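Local coordinates for interphotoreceptor retinoid-binding protein (Xenopus laevis, PDB 1J7X) that probably binds retinoids and carries them through the matrix between the photoreceptors and the neighbouring pigment epithelium of the retina, at residues L160-F165 against Y222-L227; Y206-H211 against D289-I294; Y164-D167 against K171-L174; D146-V151 against D285-K290. All coordinates share one frame; numbering follows the deposited sequence.

How the contacts relate
Contacts 1 and 3 share Y164 and F165 and lie about 7 Å apart, centre to centre; contacts 2 and 4 share D289 and K290 of helix 287-296, with centres about 6 Å apart. About 17 Å separates the centres of contacts 1 and 2. Contact 1 is buried between two helix ends, made by leucines, a selenomethionine and F165, and contact 3 extends the same apolar layer to I172 and L174 at the entry to strand 173-179; I172, just before the strand, is partly exposed. Contact 2 joins strand 204-209 to helix 287-296, also by apolar groups. Contact 4, partly buried at the start of that helix, differs: an arginine held by an aspartate lies against it.

Contact 1 (L160-F165 against Y222-L227); sequences LLLSYF and YLMQSL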
loop_
_atom_site.group_PDB
_atom_site.type_symbol
_atom_site.label_atom_id
_atom_site.label_comp_id
_atom_site.label_asym_id
_atom_site.label_seq_id
_atom_site.Cartn_x
_atom_site.Cartn_y
_atom_site.Cartn_z
ATOM N N LEU A 160 -10.825 8.009 -2.649
ATOM C CA LEU A 160 -11.265 9.080 -3.521
ATOM C C LEU A 160 -10.671 8.911 -4.882
ATOM O O LEU A 160 -11.373 8.979 -5.884
ATOM C CB LEU A 160 -10.896 10.441 -2.885
ATOM C CG LEU A 160 -11.313 11.629 -3.812
ATOM C CD1 LEU A 160 -12.798 11.579 -4.008
ATOM C CD2 LEU A 160 -10.904 12.977 -3.180
ATOM N N LEU A 161 -9.358 8.681 -4.967
ATOM C CA LEU A 161 -8.752 8.474 -6.267
ATOM C C LEU A 161 -9.335 7.305 -7.002
ATOM O O LEU A 161 -9.597 7.330 -8.185
ATOM C CB LEU A 161 -7.233 8.351 -6.144
ATOM C CG LEU A 161 -6.481 8.029 -7.406
ATOM C CD1 LEU A 161 -6.674 9.104 -8.389
ATOM C CD2 LEU A 161 -4.948 7.851 -7.240
ATOM N N LEU A 162 -9.478 6.194 -6.311
ATOM C CA LEU A 162 -9.976 5.016 -6.913
ATOM C C LEU A 162 -11.346 5.262 -7.563
ATOM O O LEU A 162 -11.663 4.714 -8.607
ATOM C CB LEU A 162 -10.075 3.968 -5.859
ATOM C CG LEU A 162 -8.816 3.238 -5.430
ATOM C CD1 LEU A 162 -9.116 2.387 -4.165
ATOM C CD2 LEU A 162 -8.287 2.365 -6.479
ATOM N N SER A 163 -12.122 6.124 -6.928
ATOM C CA SER A 163 -13.514 6.446 -7.358
ATOM C C SER A 163 -13.596 7.038 -8.715
ATOM O O SER A 163 -14.632 6.943 -9.366
ATOM C CB SER A 163 -14.183 7.320 -6.345
ATOM O OG SER A 163 -14.246 6.693 -5.035
ATOM N N TYR A 164 -12.498 7.569 -9.220
ATOM C CA TYR A 164 -12.480 8.056 -10.608
ATOM C C TYR A 164 -12.468 6.947 -11.643
ATOM O O TYR A 164 -12.616 7.214 -12.853
ATOM C CB TYR A 164 -11.275 9.030 -10.842
ATOM C CG TYR A 164 -11.458 10.378 -10.207
ATOM C CD1 TYR A 164 -11.165 10.609 -8.866
ATOM C CD2 TYR A 164 -11.771 11.464 -10.954
ATOM C CE1 TYR A 164 -11.360 11.815 -8.231
ATOM C CE2 TYR A 164 -12.044 12.694 -10.329
ATOM C CZ TYR A 164 -11.787 12.888 -9.014
ATOM O OH TYR A 164 -11.978 14.139 -8.437
ATOM N N PHE A 165 -12.268 5.722 -11.189
ATOM C CA PHE A 165 -12.206 4.576 -12.100
ATOM C C PHE A 165 -13.335 3.597 -11.895
ATOM O O PHE A 165 -13.289 2.479 -12.426
ATOM C CB PHE A 165 -10.852 3.921 -11.964
ATOM C CG PHE A 165 -9.734 4.822 -12.248
ATOM C CD1 PHE A 165 -9.360 5.144 -13.536
ATOM C CD2 PHE A 165 -9.094 5.441 -11.255
ATOM C CE1 PHE A 165 -8.331 6.018 -13.733
ATOM C CE2 PHE A 165 -8.126 6.386 -11.420
ATOM C CZ PHE A 165 -7.704 6.671 -12.689
ATOM N N TYR A 222 -2.527 -2.187 -5.632
ATOM C CA TYR A 222 -3.141 -3.471 -5.121
ATOM C C TYR A 222 -4.671 -3.495 -5.319
ATOM O O TYR A 222 -5.253 -4.449 -5.874
ATOM C CB TYR A 222 -2.773 -3.697 -3.662
ATOM C CG TYR A 222 -3.311 -4.994 -3.142
ATOM C CD1 TYR A 222 -2.683 -6.201 -3.397
ATOM C CD2 TYR A 222 -4.528 -4.994 -2.478
ATOM C CE1 TYR A 222 -3.288 -7.440 -2.922
ATOM C CE2 TYR A 222 -5.140 -6.220 -2.062
ATOM C CZ TYR A 222 -4.467 -7.417 -2.269
ATOM O OH TYR A 222 -5.030 -8.602 -1.862
ATOM N N LEU A 223 -5.271 -2.378 -4.901
ATOM C CA LEU A 223 -6.728 -2.223 -5.011
ATOM C C LEU A 223 -7.240 -2.189 -6.417
ATOM O O LEU A 223 -8.256 -2.884 -6.784
ATOM C CB LEU A 223 -7.190 -1.011 -4.196
ATOM C CG LEU A 223 -7.064 -1.270 -2.722
ATOM C CD1 LEU A 223 -7.376 0.032 -2.040
ATOM C CD2 LEU A 223 -8.075 -2.401 -2.197
HETATM N N MSE A 224 -6.491 -1.559 -7.320
HETATM C CA MSE A 224 -6.863 -1.583 -8.718
HETATM C C MSE A 224 -6.769 -2.978 -9.227
HETATM O O MSE A 224 -7.578 -3.381 -10.080
HETATM C CB MSE A 224 -6.045 -0.599 -9.591
HETATM C CG MSE A 224 -7.036 0.299 -10.530
HETATM SE SE MSE A 224 -7.945 1.520 -9.997
HETATM C CE MSE A 224 -9.067 0.883 -9.618
ATOM N N GLN A 225 -5.794 -3.724 -8.704
ATOM C CA GLN A 225 -5.686 -5.136 -9.120
ATOM C C GLN A 225 -6.754 -6.031 -8.528
ATOM O O GLN A 225 -7.333 -6.847 -9.200
ATOM C CB GLN A 225 -4.200 -5.621 -8.726
ATOM C CG GLN A 225 -3.954 -7.027 -9.150
ATOM C CD GLN A 225 -2.587 -7.502 -8.689
ATOM O OE1 GLN A 225 -2.333 -7.536 -7.464
ATOM N NE2 GLN A 225 -1.657 -7.667 -9.646
ATOM N N SER A 226 -7.040 -5.890 -7.237
ATOM C CA SER A 226 -7.983 -6.700 -6.543
ATOM C C SER A 226 -9.439 -6.500 -7.051
ATOM O O SER A 226 -10.324 -7.398 -6.997
ATOM C CB SER A 226 -7.896 -6.436 -5.031
ATOM O OG SER A 226 -8.330 -5.139 -4.699
ATOM N N LEU A 227 -9.682 -5.286 -7.536
ATOM C CA LEU A 227 -10.971 -4.955 -8.117
ATOM C C LEU A 227 -11.086 -5.328 -9.584
ATOM O O LEU A 227 -12.152 -5.198 -10.238
ATOM C CB LEU A 227 -11.251 -3.447 -7.967
ATOM C CG LEU A 227 -11.497 -2.853 -6.592
ATOM C CD1 LEU A 227 -11.319 -1.333 -6.617
ATOM C CD2 LEU A 227 -12.966 -3.255 -6.162
#
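L162 carries most of this contact, its two methyl branches reaching different residues of helix 216-226. CD1 meets CD1 of L223 at 3.6 Å, and the two leucines cross at about a right angle. Both have CG beside the backbone N and anti to the carbonyl carbon (chi1 -79° for L162), which points the branched ends at each other across the helix interface. The other methyl, L162 CD2, lies 3.6 Å from SE of M224, a selenomethionine. These two side chains run alongside each other in opposite directions, and bends at chi2 and chi3 bring the end of M224 back toward the partner segment.

Beyond these L162 contacts the packing is looser. SE of M224 also approaches the F165 ring, 5.0 Å from its centroid and 41° off the normal, an oblique Met-aromatic contact. F165 CB comes no nearer than 4.2 Å to CE of M224. L227, partly exposed, only borders the contact. Y222 and Q225, on the more solvent-accessible side of their helix, bond elsewhere: Y222 OH to D265 and Q225 NE2 to the carbonyl of V277.

No hydrogen bond links the segments. Around them, F220 of helix 216-226 also packs on L162, strand 173-179 supplies L174 to L162 and F175 to L223, and F165 rests on L143 and I145 of strand 142-146.

Contact 2 (Y206-H211 against D289-I294); sequences YVLTSH and DKAKEI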
loop_
_atom_site.group_PDB
_atom_site.type_symbol
_atom_site.label_atom_id
_atom_site.label_comp_id
_atom_site.label_asym_id
_atom_site.label_seq_id
_atom_site.Cartn_x
_atom_site.Cartn_y
_atom_site.Cartn_z
ATOM N N TYR A 206 -3.832 0.604 -17.073
ATOM C CA TYR A 206 -2.559 -0.067 -16.845
ATOM C C TYR A 206 -1.684 0.680 -15.850
ATOM O O TYR A 206 -1.389 1.841 -16.060
ATOM C CB TYR A 206 -1.867 -0.243 -18.155
ATOM C CG TYR A 206 -2.733 -0.983 -19.140
ATOM C CD1 TYR A 206 -3.679 -0.309 -19.902
ATOM C CD2 TYR A 206 -2.683 -2.387 -19.249
ATOM C CE1 TYR A 206 -4.555 -0.970 -20.776
ATOM C CE2 TYR A 206 -3.461 -3.035 -20.122
ATOM C CZ TYR A 206 -4.451 -2.339 -20.873
ATOM O OH TYR A 206 -5.290 -3.083 -21.690
ATOM N N VAL A 207 -1.348 0.048 -14.690
ATOM C CA VAL A 207 -0.568 0.674 -13.638
ATOM C C VAL A 207 0.823 0.159 -13.623
ATOM O O VAL A 207 1.025 -1.052 -13.593
ATOM C CB VAL A 207 -1.201 0.421 -12.280
ATOM C CG1 VAL A 207 -0.447 1.117 -11.237
ATOM C CG2 VAL A 207 -2.644 0.908 -12.303
ATOM N N LEU A 208 1.793 1.028 -13.762
ATOM C CA LEU A 208 3.199 0.696 -13.807
ATOM C C LEU A 208 3.767 0.754 -12.414
ATOM O O LEU A 208 3.638 1.767 -11.700
ATOM C CB LEU A 208 3.984 1.639 -14.733
ATOM C CG LEU A 208 3.428 1.865 -16.140
ATOM C CD1 LEU A 208 4.481 2.635 -16.932
ATOM C CD2 LEU A 208 3.014 0.654 -16.833
ATOM N N THR A 209 4.519 -0.298 -12.013
ATOM C CA THR A 209 5.132 -0.322 -10.718
ATOM C C THR A 209 6.609 -0.646 -10.739
ATOM O O THR A 209 7.077 -1.272 -11.691
ATOM C CB THR A 209 4.461 -1.428 -9.807
ATOM O OG1 THR A 209 4.658 -2.696 -10.491
ATOM C CG2 THR A 209 2.965 -1.110 -9.608
ATOM N N SER A 210 7.298 -0.254 -9.701
ATOM C CA SER A 210 8.722 -0.545 -9.464
ATOM C C SER A 210 8.922 -0.987 -8.021
ATOM O O SER A 210 8.063 -0.799 -7.154
ATOM C CB SER A 210 9.675 0.670 -9.716
ATOM O OG SER A 210 9.656 1.637 -8.733
ATOM N N HIS A 211 10.165 -1.451 -7.726
ATOM C CA HIS A 211 10.550 -1.770 -6.391
ATOM C C HIS A 211 10.545 -0.577 -5.482
ATOM O O HIS A 211 10.588 -0.740 -4.283
ATOM C CB HIS A 211 11.927 -2.394 -6.355
ATOM C CG HIS A 211 13.026 -1.462 -6.809
ATOM N ND1 HIS A 211 13.824 -0.764 -5.917
ATOM C CD2 HIS A 211 13.495 -1.164 -8.042
ATOM C CE1 HIS A 211 14.680 -0.018 -6.595
ATOM N NE2 HIS A 211 14.481 -0.219 -7.880
ATOM N N ASP A 289 6.789 0.049 -22.183
ATOM C CA ASP A 289 6.765 -0.744 -23.439
ATOM C C ASP A 289 5.848 -1.913 -23.401
ATOM O O ASP A 289 5.038 -2.171 -24.309
ATOM C CB ASP A 289 8.121 -1.240 -23.793
ATOM C CG ASP A 289 9.015 -0.142 -24.399
ATOM O OD1 ASP A 289 8.421 0.858 -24.878
ATOM O OD2 ASP A 289 10.268 -0.190 -24.306
ATOM N N LYS A 290 5.856 -2.589 -22.258
ATOM C CA LYS A 290 4.908 -3.664 -22.034
ATOM C C LYS A 290 3.456 -3.320 -22.009
ATOM O O LYS A 290 2.590 -3.973 -22.619
ATOM C CB LYS A 290 5.315 -4.399 -20.742
ATOM C CG LYS A 290 4.533 -5.621 -20.471
ATOM C CD LYS A 290 4.900 -6.768 -21.405
ATOM C CE LYS A 290 4.183 -8.035 -21.157
ATOM N NZ LYS A 290 4.713 -9.098 -22.173
ATOM N N ALA A 291 3.105 -2.216 -21.375
ATOM C CA ALA A 291 1.814 -1.771 -21.378
ATOM C C ALA A 291 1.266 -1.447 -22.797
ATOM O O ALA A 291 0.199 -1.814 -23.162
ATOM C CB ALA A 291 1.766 -0.465 -20.499
ATOM N N LYS A 292 2.099 -0.818 -23.561
ATOM C CA LYS A 292 1.819 -0.480 -24.965
ATOM C C LYS A 292 1.621 -1.758 -25.784
ATOM O O LYS A 292 0.693 -1.776 -26.554
ATOM C CB LYS A 292 2.911 0.368 -25.521
ATOM C CG LYS A 292 2.930 1.859 -24.968
ATOM C CD LYS A 292 4.258 2.595 -25.350
ATOM C CE LYS A 292 4.239 4.003 -24.969
ATOM N NZ LYS A 292 5.531 4.688 -25.174
ATOM N N GLU A 293 2.444 -2.772 -25.559
ATOM C CA GLU A 293 2.252 -4.063 -26.188
ATOM C C GLU A 293 0.918 -4.631 -25.867
ATOM O O GLU A 293 0.132 -5.071 -26.783
ATOM C CB GLU A 293 3.294 -5.081 -25.712
ATOM C CG GLU A 293 4.699 -4.630 -25.661
ATOM C CD GLU A 293 5.666 -5.750 -25.217
ATOM O OE1 GLU A 293 6.783 -5.331 -24.664
ATOM O OE2 GLU A 293 5.290 -7.012 -25.408
ATOM N N ILE A 294 0.589 -4.704 -24.566
ATOM C CA ILE A 294 -0.678 -5.227 -24.162
ATOM C C ILE A 294 -1.847 -4.556 -24.815
ATOM O O ILE A 294 -2.820 -5.200 -25.271
ATOM C CB ILE A 294 -0.865 -5.241 -22.612
ATOM C CG1 ILE A 294 0.235 -5.959 -21.953
ATOM C CG2 ILE A 294 -2.179 -5.764 -22.290
ATOM C CD1 ILE A 294 0.398 -7.329 -22.371
#
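A helix laid along a strand of the central mixed sheet is the element here, in a chain whose core belongs to the ClpP/crotonase clan: Y206 and L208 of strand 204-209 meet A291 and I294 of helix 287-296. The short segments run nearly antiparallel, at 159°, with their axes 9.4 Å apart at closest approach. Y206 and A291 form the nearest backbone pair, consistent with the small side chain of A291 at the point of closest backbone approach.

The contact is wholly apolar. CB of A291 meets two residues of the strand, CD2 of L208 at 4.0 Å and CB of Y206 at 4.3 Å. Y206 and L208 are two apart in the strand and so serve the same face of the sheet, while V207 between them points away, to pack on L147 and I232. L208 arrives with the end of its side chain rather than its root, and its tip also touches A287 and L288 one turn earlier in the helix.

The neighbours continue the same layer: I233 of strand 231-234 receives A291, and I295 packs on Y206.

At the edge of the contact lies I294. Its CG2 branch is anti to the backbone N and does the touching, whereas the longer CG1 branch leads away. The approach to the tyrosine ring is oblique, with I294 CG2 3.7 Å from CE2 of Y206 and 4.2 Å from its OH.

Contact 3 (Y164-D167 against K171-L174); sequences YFLD and KIHL
L166 reaches over to I172 and L174 from the loop that follows helix 158-163, and its side chain gives this contact its substance. CB is directed at the partner segment, but it is still 4.6 Å from I172 CG1, so the root only faces the isoleucine. CG is anti to the carbonyl carbon (chi1 -59°) and stands between the two methyls without itself coming close to I172. Of the methyls, CD1 does the touching. It sits 4.1 Å from I172 CB and 4.2 Å from CG1 of the same residue, coming in against the branch point of the isoleucine at a slant, and its third neighbour is CD2 of L174 at 4.2 Å. CD2 of L166 turns another way, in the direction of L227 just after helix 216-226.

Only van der Waals contact is made between the segments, with no hydrogen bond, and the distances describe an easy fit rather than a tight one. L166 and L174 are buried, while I172 stays partly exposed. Polar groups look elsewhere: D167 OD2 bonds to S201 OG, and the backbone N of I172 to S190 OG. L227 closes the inner side, with its methyls against L174 CD2 and I172 CG2.

The arrangement is a short helix-to-strand connection. The chain leaves helix 158-163, reverses through the three residues between D167 and K171, and enters strand 173-179 of the antiparallel sheet, with L166 packed on I172, just before the strand, and on L174 within it.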
loop_
_atom_site.group_PDB
_atom_site.type_symbol
_atom_site.label_atom_id
_atom_site.label_comp_id
_atom_site.label_asym_id
_atom_site.label_seq_id
_atom_site.Cartn_x
_atom_site.Cartn_y
_atom_site.Cartn_z
ATOM N N TYR A 164 -12.498 7.569 -9.220
ATOM C CA TYR A 164 -12.480 8.056 -10.608
ATOM C C TYR A 164 -12.468 6.947 -11.643
ATOM O O TYR A 164 -12.616 7.214 -12.853
ATOM C CB TYR A 164 -11.275 9.030 -10.842
ATOM C CG TYR A 164 -11.458 10.378 -10.207
ATOM C CD1 TYR A 164 -11.165 10.609 -8.866
ATOM C CD2 TYR A 164 -11.771 11.464 -10.954
ATOM C CE1 TYR A 164 -11.360 11.815 -8.231
ATOM C CE2 TYR A 164 -12.044 12.694 -10.329
ATOM C CZ TYR A 164 -11.787 12.888 -9.014
ATOM O OH TYR A 164 -11.978 14.139 -8.437
ATOM N N PHE A 165 -12.268 5.722 -11.189
ATOM C CA PHE A 165 -12.206 4.576 -12.100
ATOM C C PHE A 165 -13.335 3.597 -11.895
ATOM O O PHE A 165 -13.289 2.479 -12.426
ATOM C CB PHE A 165 -10.852 3.921 -11.964
ATOM C CG PHE A 165 -9.734 4.822 -12.248
ATOM C CD1 PHE A 165 -9.360 5.144 -13.536
ATOM C CD2 PHE A 165 -9.094 5.441 -11.255
ATOM C CE1 PHE A 165 -8.331 6.018 -13.733
ATOM C CE2 PHE A 165 -8.126 6.386 -11.420
ATOM C CZ PHE A 165 -7.704 6.671 -12.689
ATOM N N LEU A 166 -14.375 4.026 -11.174
ATOM C CA LEU A 166 -15.510 3.124 -10.873
ATOM C C LEU A 166 -16.793 3.821 -11.259
ATOM O O LEU A 166 -16.730 4.932 -11.700
ATOM C CB LEU A 166 -15.595 2.830 -9.414
ATOM C CG LEU A 166 -14.343 2.178 -8.874
ATOM C CD1 LEU A 166 -14.409 2.164 -7.344
ATOM C CD2 LEU A 166 -14.240 0.763 -9.364
ATOM N N ASP A 167 -17.934 3.148 -11.106
ATOM C CA ASP A 167 -19.277 3.699 -11.490
ATOM C C ASP A 167 -19.758 4.792 -10.562
ATOM O O ASP A 167 -19.816 4.594 -9.373
ATOM C CB ASP A 167 -20.324 2.577 -11.505
ATOM C CG ASP A 167 -20.283 1.736 -12.783
ATOM O OD1 ASP A 167 -21.029 0.719 -12.839
ATOM O OD2 ASP A 167 -19.570 2.047 -13.794
ATOM N N LYS A 171 -21.326 2.568 -5.029
ATOM C CA LYS A 171 -20.941 2.292 -3.644
ATOM C C LYS A 171 -20.207 0.927 -3.621
ATOM O O LYS A 171 -20.816 -0.121 -3.430
ATOM C CB LYS A 171 -22.164 2.280 -2.757
ATOM N N ILE A 172 -18.931 0.968 -3.934
ATOM C CA ILE A 172 -18.109 -0.222 -4.087
ATOM C C ILE A 172 -17.269 -0.432 -2.857
ATOM O O ILE A 172 -16.522 0.417 -2.440
ATOM C CB ILE A 172 -17.199 -0.032 -5.274
ATOM C CG1 ILE A 172 -18.043 0.256 -6.510
ATOM C CG2 ILE A 172 -16.307 -1.269 -5.446
ATOM C CD1 ILE A 172 -18.967 -0.921 -6.899
ATOM N N HIS A 173 -17.292 -1.633 -2.318
ATOM C CA HIS A 173 -16.491 -1.890 -1.153
ATOM C C HIS A 173 -15.047 -2.046 -1.697
ATOM O O HIS A 173 -14.834 -2.702 -2.672
ATOM C CB HIS A 173 -16.892 -3.237 -0.549
ATOM C CG HIS A 173 -15.936 -3.766 0.475
ATOM N ND1 HIS A 173 -15.658 -3.143 1.657
ATOM C CD2 HIS A 173 -15.293 -4.954 0.517
ATOM C CE1 HIS A 173 -14.842 -3.913 2.379
ATOM N NE2 HIS A 173 -14.613 -5.007 1.706
ATOM N N LEU A 174 -14.141 -1.405 -1.054
ATOM C CA LEU A 174 -12.725 -1.466 -1.521
ATOM C C LEU A 174 -11.947 -2.445 -0.679
ATOM O O LEU A 174 -11.238 -3.288 -1.206
ATOM C CB LEU A 174 -12.127 -0.087 -1.420
ATOM C CG LEU A 174 -12.863 0.913 -2.285
ATOM C CD1 LEU A 174 -12.202 2.341 -2.005
ATOM C CD2 LEU A 174 -12.909 0.599 -3.689
#

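Contact 4 (D146-V151 against D285-K290); sequences DLRYNV and DEALDK
R148 is the second residue of a type I turn that runs from L147 to N150 and is closed by N150 N to L147 O at 3.0 Å; the turn sets the arginine facing A287, at the start of helix 287-296. The side chain extends along the helix end, CD resting 4.1 Å from CB of A287, and a bend at chi3 (-63°) turns the guanidinium toward D285 and L288. NH1 lies 4.0 Å from the backbone N of L288, obliquely and without a bond, and it gives a hydrogen bond to the carbonyl of A284, just before the segment.

What fixes the group is D146. Its carboxylate is gripped side-on, R148 NE reaching D146 OD1 at 2.9 Å and R148 NH2 reaching D146 OD2 at 2.8 Å, the latter bond nearly straight at 168°. OD1 also takes the backbone N of R148 at 3.1 Å, on its anti side, from the opposite face of the carboxylate plane to NE. OD2 has Y110 OH as a further partner. Above one face of the guanidinium, 3.5 Å from its plane and over its centre, stands Y149 OH. D285 OD1, 5.5 Å from R148 NH1 and not in contact, may add a weak long-range attraction.

The backbone N to OD1 bond defines an Asx turn that overlaps the beta turn following strand 142-146. The sequence DLRYNV fits the DLRxNxGG signature of peptidase family S41, and its arginine joins the central sheet to the C-terminal helix.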
loop_
_atom_site.group_PDB
_atom_site.type_symbol
_atom_site.label_atom_id
_atom_site.label_comp_id
_atom_site.label_asym_id
_atom_site.label_seq_id
_atom_site.Cartn_x
_atom_site.Cartn_y
_atom_site.Cartn_z
ATOM N N ASP A 146 1.493 5.717 -14.242
ATOM C CA ASP A 146 2.858 5.427 -13.940
ATOM C C ASP A 146 3.216 5.685 -12.438
ATOM O O ASP A 146 3.289 6.813 -12.011
ATOM C CB ASP A 146 3.765 6.255 -14.806
ATOM C CG ASP A 146 5.179 5.784 -14.767
ATOM O OD1 ASP A 146 5.553 4.936 -13.907
ATOM O OD2 ASP A 146 5.956 6.229 -15.650
ATOM N N LEU A 147 3.352 4.619 -11.602
ATOM C CA LEU A 147 3.696 4.772 -10.239
ATOM C C LEU A 147 5.073 4.282 -9.908
ATOM O O LEU A 147 5.442 4.036 -8.727
ATOM C CB LEU A 147 2.666 3.968 -9.379
ATOM C CG LEU A 147 1.264 4.420 -9.529
ATOM C CD1 LEU A 147 0.215 3.424 -8.615
ATOM C CD2 LEU A 147 1.077 5.878 -9.237
ATOM N N ARG A 148 5.842 4.069 -10.951
ATOM C CA ARG A 148 7.210 3.603 -10.770
ATOM C C ARG A 148 8.049 4.484 -9.888
ATOM O O ARG A 148 9.018 3.986 -9.311
ATOM C CB ARG A 148 7.978 3.403 -12.120
ATOM C CG ARG A 148 7.392 2.255 -12.936
ATOM C CD ARG A 148 8.007 2.189 -14.350
ATOM N NE ARG A 148 7.707 3.366 -15.115
ATOM C CZ ARG A 148 8.197 3.613 -16.333
ATOM N NH1 ARG A 148 8.921 2.668 -16.937
ATOM N NH2 ARG A 148 7.854 4.724 -16.979
ATOM N N TYR A 149 7.757 5.784 -9.815
ATOM C CA TYR A 149 8.517 6.695 -9.004
ATOM C C TYR A 149 7.767 7.201 -7.805
ATOM O O TYR A 149 8.148 8.174 -7.186
ATOM C CB TYR A 149 8.917 7.903 -9.957
ATOM C CG TYR A 149 9.414 7.411 -11.305
ATOM C CD1 TYR A 149 10.652 6.907 -11.427
ATOM C CD2 TYR A 149 8.542 7.297 -12.404
ATOM C CE1 TYR A 149 11.112 6.384 -12.640
ATOM C CE2 TYR A 149 8.973 6.778 -13.610
ATOM C CZ TYR A 149 10.287 6.360 -13.735
ATOM O OH TYR A 149 10.705 5.741 -14.912
ATOM N N ASN A 150 6.639 6.527 -7.484
ATOM C CA ASN A 150 5.734 6.980 -6.463
ATOM C C ASN A 150 5.955 6.269 -5.168
ATOM O O ASN A 150 5.663 5.091 -4.969
ATOM C CB ASN A 150 4.363 6.925 -6.963
ATOM C CG ASN A 150 3.334 7.637 -6.102
ATOM O OD1 ASN A 150 3.388 7.667 -4.855
ATOM N ND2 ASN A 150 2.342 8.239 -6.758
ATOM N N VAL A 151 6.570 7.031 -4.264
ATOM C CA VAL A 151 6.935 6.550 -2.936
ATOM C C VAL A 151 5.824 6.733 -1.930
ATOM O O VAL A 151 5.908 6.417 -0.756
ATOM C CB VAL A 151 8.190 7.308 -2.429
ATOM C CG1 VAL A 151 9.323 6.994 -3.401
ATOM C CG2 VAL A 151 7.901 8.808 -2.202
ATOM N N ASP A 285 12.189 -0.398 -16.183
ATOM C CA ASP A 285 12.450 0.263 -17.477
ATOM C C ASP A 285 11.666 -0.298 -18.629
ATOM O O ASP A 285 11.535 0.339 -19.679
ATOM C CB ASP A 285 13.912 0.201 -17.813
ATOM C CG ASP A 285 14.761 0.866 -16.861
ATOM O OD1 ASP A 285 14.382 1.927 -16.337
ATOM O OD2 ASP A 285 15.907 0.398 -16.559
ATOM N N GLU A 286 11.150 -1.486 -18.518
ATOM C CA GLU A 286 10.379 -2.117 -19.589
ATOM C C GLU A 286 8.893 -2.029 -19.461
ATOM O O GLU A 286 8.171 -2.448 -20.355
ATOM C CB GLU A 286 10.807 -3.647 -19.620
ATOM C CG GLU A 286 12.336 -3.855 -19.547
ATOM C CD GLU A 286 12.748 -5.389 -19.536
ATOM O OE1 GLU A 286 13.957 -5.765 -19.468
ATOM O OE2 GLU A 286 11.845 -6.259 -19.568
ATOM N N ALA A 287 8.405 -1.466 -18.357
ATOM C CA ALA A 287 6.973 -1.439 -18.084
ATOM C C ALA A 287 6.110 -0.658 -18.993
ATOM O O ALA A 287 4.986 -1.063 -19.336
ATOM C CB ALA A 287 6.765 -1.017 -16.616
ATOM N N LEU A 288 6.617 0.472 -19.433
ATOM C CA LEU A 288 5.814 1.310 -20.377
ATOM C C LEU A 288 5.693 0.618 -21.727
ATOM O O LEU A 288 4.626 0.554 -22.285
ATOM C CB LEU A 288 6.461 2.711 -20.509
ATOM C CG LEU A 288 5.658 3.682 -21.357
ATOM C CD1 LEU A 288 4.234 3.824 -20.917
ATOM C CD2 LEU A 288 6.445 5.025 -21.370
ATOM N N ASP A 289 6.789 0.049 -22.183
ATOM C CA ASP A 289 6.765 -0.744 -23.439
ATOM C C ASP A 289 5.848 -1.913 -23.401
ATOM O O ASP A 289 5.038 -2.171 -24.309
ATOM C CB ASP A 289 8.121 -1.240 -23.793
ATOM C CG ASP A 289 9.015 -0.142 -24.399
ATOM O OD1 ASP A 289 8.421 0.858 -24.878
ATOM O OD2 ASP A 289 10.268 -0.190 -24.306
ATOM N N LYS A 290 5.856 -2.589 -22.258
ATOM C CA LYS A 290 4.908 -3.664 -22.034
ATOM C C LYS A 290 3.456 -3.320 -22.009
ATOM O O LYS A 290 2.590 -3.973 -22.619
ATOM C CB LYS A 290 5.315 -4.399 -20.742
ATOM C CG LYS A 290 4.533 -5.621 -20.471
ATOM C CD LYS A 290 4.900 -6.768 -21.405
ATOM C CE LYS A 290 4.183 -8.035 -21.157
ATOM N NZ LYS A 290 4.713 -9.098 -22.173
#